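PDB 1YSJ: N-acetylcysteine deacetylase from Bacillus subtilis, which probably deacetylates N-acetylcysteine to acetate and cysteine, as a member of the M20 peptidase family that binds two divalent metal ions per subunit. Local coordinates for residues A[81-86]-A[140-145]; A[92-97]-A[147-152]; A[319-324]-A[357-362]. The protein carries 1 engineered substitution. All coordinates share one frame; numbering follows the deposited sequence.

Interaction 1: residues A[81-86]-A[140-145]; sequences AEIKGR and QRRAEL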
# COMPACT_ATOMS: atom_id res chain seq x y z
N ALA A 81 20.32 22.57 -35.14
CA ALA A 81 20.61 23.20 -36.42
C ALA A 81 20.60 24.72 -36.25
O ALA A 81 20.14 25.24 -35.23
CB ALA A 81 19.59 22.75 -37.47
N GLU A 82 21.12 25.42 -37.25
CA GLU A 82 21.28 26.87 -37.16
C GLU A 82 21.15 27.53 -38.53
O GLU A 82 21.74 27.06 -39.51
CB GLU A 82 22.63 27.21 -36.51
CG GLU A 82 22.89 28.69 -36.26
CD GLU A 82 24.05 28.93 -35.31
OE1 GLU A 82 23.90 28.68 -34.09
OE2 GLU A 82 25.12 29.39 -35.77
N ILE A 83 20.37 28.61 -38.59
CA ILE A 83 20.28 29.44 -39.79
C ILE A 83 20.64 30.88 -39.45
O ILE A 83 19.96 31.53 -38.64
CB ILE A 83 18.88 29.36 -40.47
CG1 ILE A 83 18.66 27.96 -41.05
CG2 ILE A 83 18.73 30.42 -41.56
CD1 ILE A 83 17.22 27.62 -41.34
N LYS A 84 21.71 31.37 -40.06
CA LYS A 84 22.20 32.72 -39.83
C LYS A 84 21.63 33.68 -40.86
O LYS A 84 21.56 33.36 -42.04
CB LYS A 84 23.73 32.76 -39.87
CG LYS A 84 24.41 31.68 -39.03
CD LYS A 84 25.92 31.68 -39.24
CE LYS A 84 26.65 32.35 -38.09
NZ LYS A 84 26.61 31.49 -36.88
N GLY A 85 21.21 34.85 -40.39
CA GLY A 85 20.84 35.94 -41.28
C GLY A 85 22.09 36.57 -41.87
O GLY A 85 23.20 36.11 -41.63
N ARG A 86 21.90 37.63 -42.65
CA ARG A 86 23.02 38.30 -43.32
C ARG A 86 23.57 39.49 -42.50
O ARG A 86 24.52 40.16 -42.91
CB ARG A 86 22.64 38.71 -44.75
CG ARG A 86 22.10 37.55 -45.61
CD ARG A 86 23.06 36.34 -45.65
NE ARG A 86 24.24 36.59 -46.49
CZ ARG A 86 25.28 35.78 -46.59
NH1 ARG A 86 25.33 34.64 -45.90
NH2 ARG A 86 26.30 36.10 -47.38
N GLN A 140 15.39 30.07 -47.09
CA GLN A 140 15.24 30.86 -48.31
C GLN A 140 14.89 32.32 -47.99
O GLN A 140 14.52 33.08 -48.89
CB GLN A 140 14.16 30.26 -49.23
CG GLN A 140 14.28 28.76 -49.51
CD GLN A 140 15.53 28.37 -50.30
OE1 GLN A 140 16.20 27.39 -49.97
NE2 GLN A 140 15.84 29.13 -51.35
N ARG A 141 15.02 32.69 -46.72
CA ARG A 141 14.65 34.04 -46.25
C ARG A 141 15.71 34.66 -45.33
O ARG A 141 15.38 35.48 -44.46
CB ARG A 141 13.29 33.99 -45.53
CG ARG A 141 12.09 33.74 -46.43
CD ARG A 141 10.80 33.71 -45.63
NE ARG A 141 10.44 35.02 -45.09
CZ ARG A 141 9.47 35.23 -44.20
NH1 ARG A 141 8.76 34.22 -43.72
NH2 ARG A 141 9.22 36.46 -43.78
N ARG A 142 16.96 34.26 -45.53
CA ARG A 142 18.08 34.68 -44.67
C ARG A 142 18.32 36.19 -44.65
O ARG A 142 18.76 36.73 -43.63
CB ARG A 142 19.37 33.96 -45.09
CG ARG A 142 19.35 32.47 -44.84
CD ARG A 142 20.51 31.79 -45.52
NE ARG A 142 20.46 30.34 -45.37
CZ ARG A 142 21.10 29.65 -44.43
NH1 ARG A 142 21.84 30.28 -43.52
NH2 ARG A 142 20.99 28.33 -44.38
N ALA A 143 18.02 36.86 -45.76
CA ALA A 143 18.14 38.32 -45.85
C ALA A 143 17.16 39.06 -44.93
O ALA A 143 17.41 40.20 -44.54
CB ALA A 143 17.98 38.78 -47.29
N GLU A 144 16.06 38.40 -44.58
CA GLU A 144 15.04 38.97 -43.68
C GLU A 144 15.40 38.80 -42.20
O GLU A 144 14.86 39.52 -41.35
CB GLU A 144 13.67 38.36 -43.95
CG GLU A 144 13.07 38.70 -45.31
CD GLU A 144 11.66 38.15 -45.48
OE1 GLU A 144 11.44 37.36 -46.43
OE2 GLU A 144 10.77 38.51 -44.67
N LEU A 145 16.29 37.86 -41.90
CA LEU A 145 16.66 37.58 -40.52
C LEU A 145 17.72 38.54 -39.99
O LEU A 145 18.83 38.61 -40.51
CB LEU A 145 17.15 36.13 -40.37
CG LEU A 145 16.17 34.98 -40.64
CD1 LEU A 145 16.90 33.64 -40.57
CD2 LEU A 145 14.99 35.01 -39.67
O HOH W 1 22.40 26.99 -42.16
O HOH W 2 23.55 29.59 -41.48
O HOH W 3 19.83 39.50 -42.76
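I83 and K84 receive the long side chain of R142 where strand 79-84 of the mixed sheet in the M20 catalytic domain runs out beside the loop that joins helix 124-139 to strand 148-154. R142 has CG anti to its own carbonyl carbon (chi1 -67°) and is stretched from CG to NE, which carries the guanidinium back along the end of the strand and at about a right angle to the I83 side chain. Its CB starts 3.8 Å from K84 O. CG is wedged between that same oxygen and I83 CG2, CD still borders K84 O, and NE passes near I83 CG2. At the head, the CG2 methyl of I83 lies over one face of the guanidinium, off-centre, 3.8 Å from R142 CZ. NH1 reaches K84 O near the group's plane, but only as a weak hydrogen bond of 3.4 Å, and it also donates to a water at 2.7 Å that the K84 backbone N shares. NH2 gives one bond to a second water, itself donating to E82 O, and another to N139 OD1 at the end of helix 124-139. The flat group is therefore held along its edge by bonds that include both terminal nitrogens, and rests on aliphatic carbon. The same I83 CG2 also meets L145 CD1 at 3.8 Å, a buried apolar contact that L138 of the same helix extends. The turn closes on G85, whose CA sits 3.2 Å from R142 O and 3.4 Å from L145 O; a beta carbon there would clash with L145 O.

Interaction 2: residues A[92-97]-A[147-152]; sequences IAIRAD and GTVRFI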
# COMPACT_ATOMS: atom_id res chain seq x y z
N ILE A 92 18.08 33.49 -31.47
CA ILE A 92 16.85 32.95 -30.87
C ILE A 92 16.70 31.48 -31.21
O ILE A 92 17.31 30.98 -32.16
CB ILE A 92 15.58 33.76 -31.26
CG1 ILE A 92 15.32 33.70 -32.77
CG2 ILE A 92 15.67 35.21 -30.76
CD1 ILE A 92 13.87 33.94 -33.15
N ALA A 93 15.88 30.77 -30.44
CA ALA A 93 15.74 29.34 -30.61
C ALA A 93 14.30 28.93 -30.86
O ALA A 93 13.37 29.56 -30.37
CB ALA A 93 16.31 28.60 -29.39
N ILE A 94 14.13 27.88 -31.66
CA ILE A 94 12.82 27.29 -31.90
C ILE A 94 12.90 25.79 -31.61
O ILE A 94 13.77 25.08 -32.13
CB ILE A 94 12.31 27.55 -33.34
CG1 ILE A 94 12.14 29.06 -33.58
CG2 ILE A 94 10.98 26.83 -33.58
CD1 ILE A 94 11.85 29.44 -35.03
N ARG A 95 11.99 25.31 -30.77
CA ARG A 95 12.11 23.98 -30.22
C ARG A 95 10.98 23.05 -30.67
O ARG A 95 9.81 23.43 -30.68
CB ARG A 95 12.17 24.06 -28.69
CG ARG A 95 12.27 22.74 -27.95
CD ARG A 95 10.89 22.14 -27.69
NE ARG A 95 10.89 21.33 -26.48
CZ ARG A 95 9.79 20.98 -25.82
NH1 ARG A 95 8.60 21.35 -26.25
NH2 ARG A 95 9.91 20.25 -24.72
N ALA A 96 11.37 21.83 -31.05
CA ALA A 96 10.43 20.72 -31.26
C ALA A 96 10.89 19.49 -30.46
O ALA A 96 12.08 19.27 -30.28
CB ALA A 96 10.33 20.37 -32.74
N ASP A 97 9.93 18.71 -29.98
CA ASP A 97 10.22 17.45 -29.28
C ASP A 97 10.08 16.25 -30.22
O ASP A 97 9.20 16.24 -31.07
CB ASP A 97 9.34 17.28 -28.03
CG ASP A 97 7.94 17.85 -28.21
OD1 ASP A 97 7.49 18.06 -29.36
OD2 ASP A 97 7.27 18.08 -27.18
N GLY A 147 19.62 38.35 -37.47
CA GLY A 147 20.31 37.53 -36.49
C GLY A 147 20.25 36.07 -36.85
O GLY A 147 20.29 35.71 -38.03
N THR A 148 20.14 35.23 -35.83
CA THR A 148 20.30 33.80 -36.00
C THR A 148 19.17 33.01 -35.34
O THR A 148 18.75 33.33 -34.22
CB THR A 148 21.67 33.35 -35.45
OG1 THR A 148 22.71 34.01 -36.19
CG2 THR A 148 21.86 31.84 -35.56
N VAL A 149 18.68 31.99 -36.04
CA VAL A 149 17.72 31.06 -35.46
C VAL A 149 18.39 29.71 -35.24
O VAL A 149 18.89 29.08 -36.17
CB VAL A 149 16.44 30.89 -36.32
CG1 VAL A 149 15.45 29.99 -35.61
CG2 VAL A 149 15.81 32.25 -36.62
N ARG A 150 18.40 29.29 -33.98
CA ARG A 150 18.88 27.97 -33.62
C ARG A 150 17.67 27.02 -33.48
O ARG A 150 16.70 27.34 -32.80
CB ARG A 150 19.67 28.05 -32.32
CG ARG A 150 20.63 26.90 -32.10
CD ARG A 150 21.59 27.23 -30.98
NE ARG A 150 22.62 28.18 -31.40
CZ ARG A 150 23.46 28.80 -30.58
NH1 ARG A 150 23.40 28.59 -29.26
NH2 ARG A 150 24.36 29.65 -31.07
N PHE A 151 17.73 25.88 -34.16
CA PHE A 151 16.66 24.89 -34.08
C PHE A 151 17.04 23.74 -33.15
O PHE A 151 18.12 23.15 -33.27
CB PHE A 151 16.30 24.36 -35.48
CG PHE A 151 15.76 25.42 -36.39
CD1 PHE A 151 16.63 26.23 -37.13
CD2 PHE A 151 14.39 25.63 -36.50
CE1 PHE A 151 16.14 27.22 -37.97
CE2 PHE A 151 13.89 26.62 -37.34
CZ PHE A 151 14.76 27.42 -38.07
N ILE A 152 16.13 23.44 -32.24
CA ILE A 152 16.35 22.43 -31.21
C ILE A 152 15.35 21.29 -31.41
O ILE A 152 14.14 21.46 -31.24
CB ILE A 152 16.20 23.04 -29.78
CG1 ILE A 152 17.24 24.14 -29.57
CG2 ILE A 152 16.32 21.97 -28.70
CD1 ILE A 152 16.98 25.03 -28.37
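I92 to R95 pair in parallel register with V149 to I152 as neighbouring strands in the central sheet of the catalytic domain, the two arms of a beta-alpha-beta crossover whose helix is 124-139. Five nearly straight backbone hydrogen bonds zip them together, from I92 N to T148 O through to A96 N to I152 O, while the short strand axes cross at -26°. On the face turned to that helix, V149 stands with CG1 anti to its backbone N (chi1 -176°). This sets CG1 over one face of the F151 ring, toward the rim, and 3.7 Å from I94 CD1. I94 and F151 lie side by side and point the same way, and I94 CD1 comes 4.2 Å from F151 CE2; both then pack on I131 of the helix. I92 has a different rotamer: its CG1 is tucked between backbone N and carbonyl carbon (chi1 63°), where it meets V149 CG2 at 4.1 Å. On the other face, I152 sends CD1 back to A93 CB at 3.8 Å, and its CG2 touches the aliphatic CG of R95. From there R95 leads away, and its NH2 is salt-bridged to E349 and D350. The nearest atom of the R95 side chain is about 7 Å from a bound nickel ion, so this strand end borders the dinuclear site. R150 also leads away, to V171 O, N173 O and E82. Its CB stays by the strand pair, 3.8 Å from I92 O.

Interaction 3: residues A[319-324]-A[357-362]; sequences QNDGTF and KIPGFF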
# COMPACT_ATOMS: atom_id res chain seq x y z
N GLN A 319 5.88 29.31 -18.30
CA GLN A 319 5.58 30.73 -18.09
C GLN A 319 5.95 31.53 -19.35
O GLN A 319 7.12 31.59 -19.73
CB GLN A 319 6.37 31.25 -16.89
CG GLN A 319 6.02 32.67 -16.45
CD GLN A 319 4.92 32.72 -15.41
OE1 GLN A 319 4.58 31.71 -14.80
NE2 GLN A 319 4.37 33.91 -15.19
N ASN A 320 4.94 32.13 -19.98
CA ASN A 320 5.16 32.91 -21.21
C ASN A 320 5.49 34.38 -20.96
O ASN A 320 4.79 35.07 -20.22
CB ASN A 320 3.96 32.76 -22.16
CG ASN A 320 3.89 31.38 -22.81
OD1 ASN A 320 4.90 30.69 -22.95
ND2 ASN A 320 2.70 30.98 -23.22
N ASP A 321 6.57 34.84 -21.58
CA ASP A 321 7.04 36.22 -21.46
C ASP A 321 6.16 37.15 -22.29
O ASP A 321 5.98 36.94 -23.49
CB ASP A 321 8.50 36.33 -21.92
CG ASP A 321 9.22 37.55 -21.35
OD1 ASP A 321 8.75 38.70 -21.56
OD2 ASP A 321 10.27 37.37 -20.70
N GLY A 322 5.63 38.18 -21.64
CA GLY A 322 4.75 39.16 -22.28
C GLY A 322 5.38 40.08 -23.32
O GLY A 322 4.67 40.78 -24.03
N THR A 323 6.71 40.09 -23.41
CA THR A 323 7.39 40.91 -24.42
C THR A 323 7.21 40.34 -25.83
O THR A 323 7.41 41.05 -26.82
CB THR A 323 8.91 41.09 -24.15
OG1 THR A 323 9.57 39.83 -24.24
CG2 THR A 323 9.15 41.71 -22.77
N PHE A 324 6.83 39.06 -25.91
CA PHE A 324 6.66 38.37 -27.19
C PHE A 324 5.20 38.21 -27.59
O PHE A 324 4.90 37.70 -28.67
CB PHE A 324 7.36 37.01 -27.17
CG PHE A 324 8.81 37.09 -26.78
CD1 PHE A 324 9.25 36.52 -25.59
CD2 PHE A 324 9.72 37.79 -27.59
CE1 PHE A 324 10.58 36.62 -25.22
CE2 PHE A 324 11.05 37.89 -27.22
CZ PHE A 324 11.49 37.31 -26.03
N LYS A 357 15.65 29.96 -17.56
CA LYS A 357 16.96 30.52 -17.89
C LYS A 357 16.86 31.76 -18.78
O LYS A 357 17.54 32.75 -18.53
CB LYS A 357 17.83 29.45 -18.56
CG LYS A 357 17.92 28.12 -17.81
CD LYS A 357 18.55 28.27 -16.43
CE LYS A 357 18.90 26.92 -15.84
NZ LYS A 357 18.96 26.97 -14.35
N ILE A 358 16.03 31.68 -19.81
CA ILE A 358 15.87 32.78 -20.77
C ILE A 358 14.38 33.05 -21.07
O ILE A 358 13.55 32.17 -20.85
CB ILE A 358 16.63 32.51 -22.12
CG1 ILE A 358 16.15 31.21 -22.78
CG2 ILE A 358 18.15 32.50 -21.90
CD1 ILE A 358 16.45 31.14 -24.26
N PRO A 359 14.05 34.26 -21.56
CA PRO A 359 12.69 34.60 -21.96
C PRO A 359 12.17 33.65 -23.03
O PRO A 359 12.91 33.27 -23.94
CB PRO A 359 12.83 36.01 -22.54
CG PRO A 359 14.03 36.57 -21.91
CD PRO A 359 14.96 35.41 -21.77
N GLY A 360 10.90 33.27 -22.93
CA GLY A 360 10.32 32.31 -23.87
C GLY A 360 8.83 32.45 -24.10
O GLY A 360 8.12 33.06 -23.30
N PHE A 361 8.36 31.87 -25.20
CA PHE A 361 6.93 31.83 -25.51
C PHE A 361 6.52 30.48 -26.10
O PHE A 361 7.11 30.00 -27.07
CB PHE A 361 6.55 32.97 -26.45
CG PHE A 361 5.17 33.50 -26.22
CD1 PHE A 361 4.94 34.53 -25.30
CD2 PHE A 361 4.09 32.98 -26.92
CE1 PHE A 361 3.66 35.02 -25.09
CE2 PHE A 361 2.79 33.47 -26.71
CZ PHE A 361 2.58 34.49 -25.79
N PHE A 362 5.48 29.89 -25.51
CA PHE A 362 4.98 28.58 -25.91
C PHE A 362 3.52 28.71 -26.31
O PHE A 362 2.70 29.23 -25.54
CB PHE A 362 5.14 27.62 -24.73
CG PHE A 362 4.99 26.16 -25.10
CD1 PHE A 362 6.05 25.47 -25.69
CD2 PHE A 362 3.82 25.47 -24.80
CE1 PHE A 362 5.93 24.12 -26.01
CE2 PHE A 362 3.69 24.12 -25.11
CZ PHE A 362 4.74 23.44 -25.71
O HOH W 4 9.71 33.17 -20.14
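The passage from the four-stranded satellite domain of this M20 fold back to the catalytic domain is made where N320 and D321, at the end of strand 306-320, meet G360, F361 and F362 at the start of strand 360-366. CG of N320 is anti to the carbonyl carbon (chi1 -72°), which brings the carboxamide to F362, where it clasps the backbone from both ends. OD1 accepts from F362 N at 2.7 Å, with the donor well above the carbonyl plane, while ND2 gives to F362 O at 2.9 Å, in the carbonyl plane and on a lone pair. ND2 has a second acceptor, K195 O, so the buried amide is fixed in rotation. N320 CB lies over the face of the F361 ring, 4.0 Å from the centroid, a CH-pi contact. Putting a leucine at N320 is likely to leave F362 N, F362 O and K195 O without their side-chain partner. The next residue adds a straight backbone bond, D321 N to G360 O at 2.9 Å, and its carbonyl O meets the edge of the F361 ring, 3.2 Å from CD1. The bond from T323 N to D321 OD1, 3.1 Å, makes an Asx turn that bends the chain toward helix 325-334; T323 OG1 donates to the same oxygen. F324 then presses the edge of its ring, at CE1, on P359 CB (3.6 Å), and a water links Q319 O to G360 N. Strand 175-184 flanks this cluster: F324 meets F179 edge-to-face, and F361 touches F179 and, on helix 325-334, L325 and A328. F362 reaches the nickel ligand H182, also on strand 175-184, and touches L199 and M200 of strand 197-211.

In the fold
From the N terminus the chain lays down 81-86 and then 92-97, passes through helix 124-139, and returns as 140-145 and 147-152. Interactions 1 and 2 therefore cross, each closing a loop of about 50 residues. They also touch: strand 148-154 lies between strands 79-84 and 91-97, with A81 O probably hydrogen-bonded to F151 N and G85 N to G147 O. Interaction 3 comes later, in series, and closes a shorter loop of 32 residues at the junction with the satellite domain. Its centre is about 14 Å from that of interaction 2, and R95 NH1 packs on F362 CE1 at 3.9 Å. All three reach the same mixed sheet.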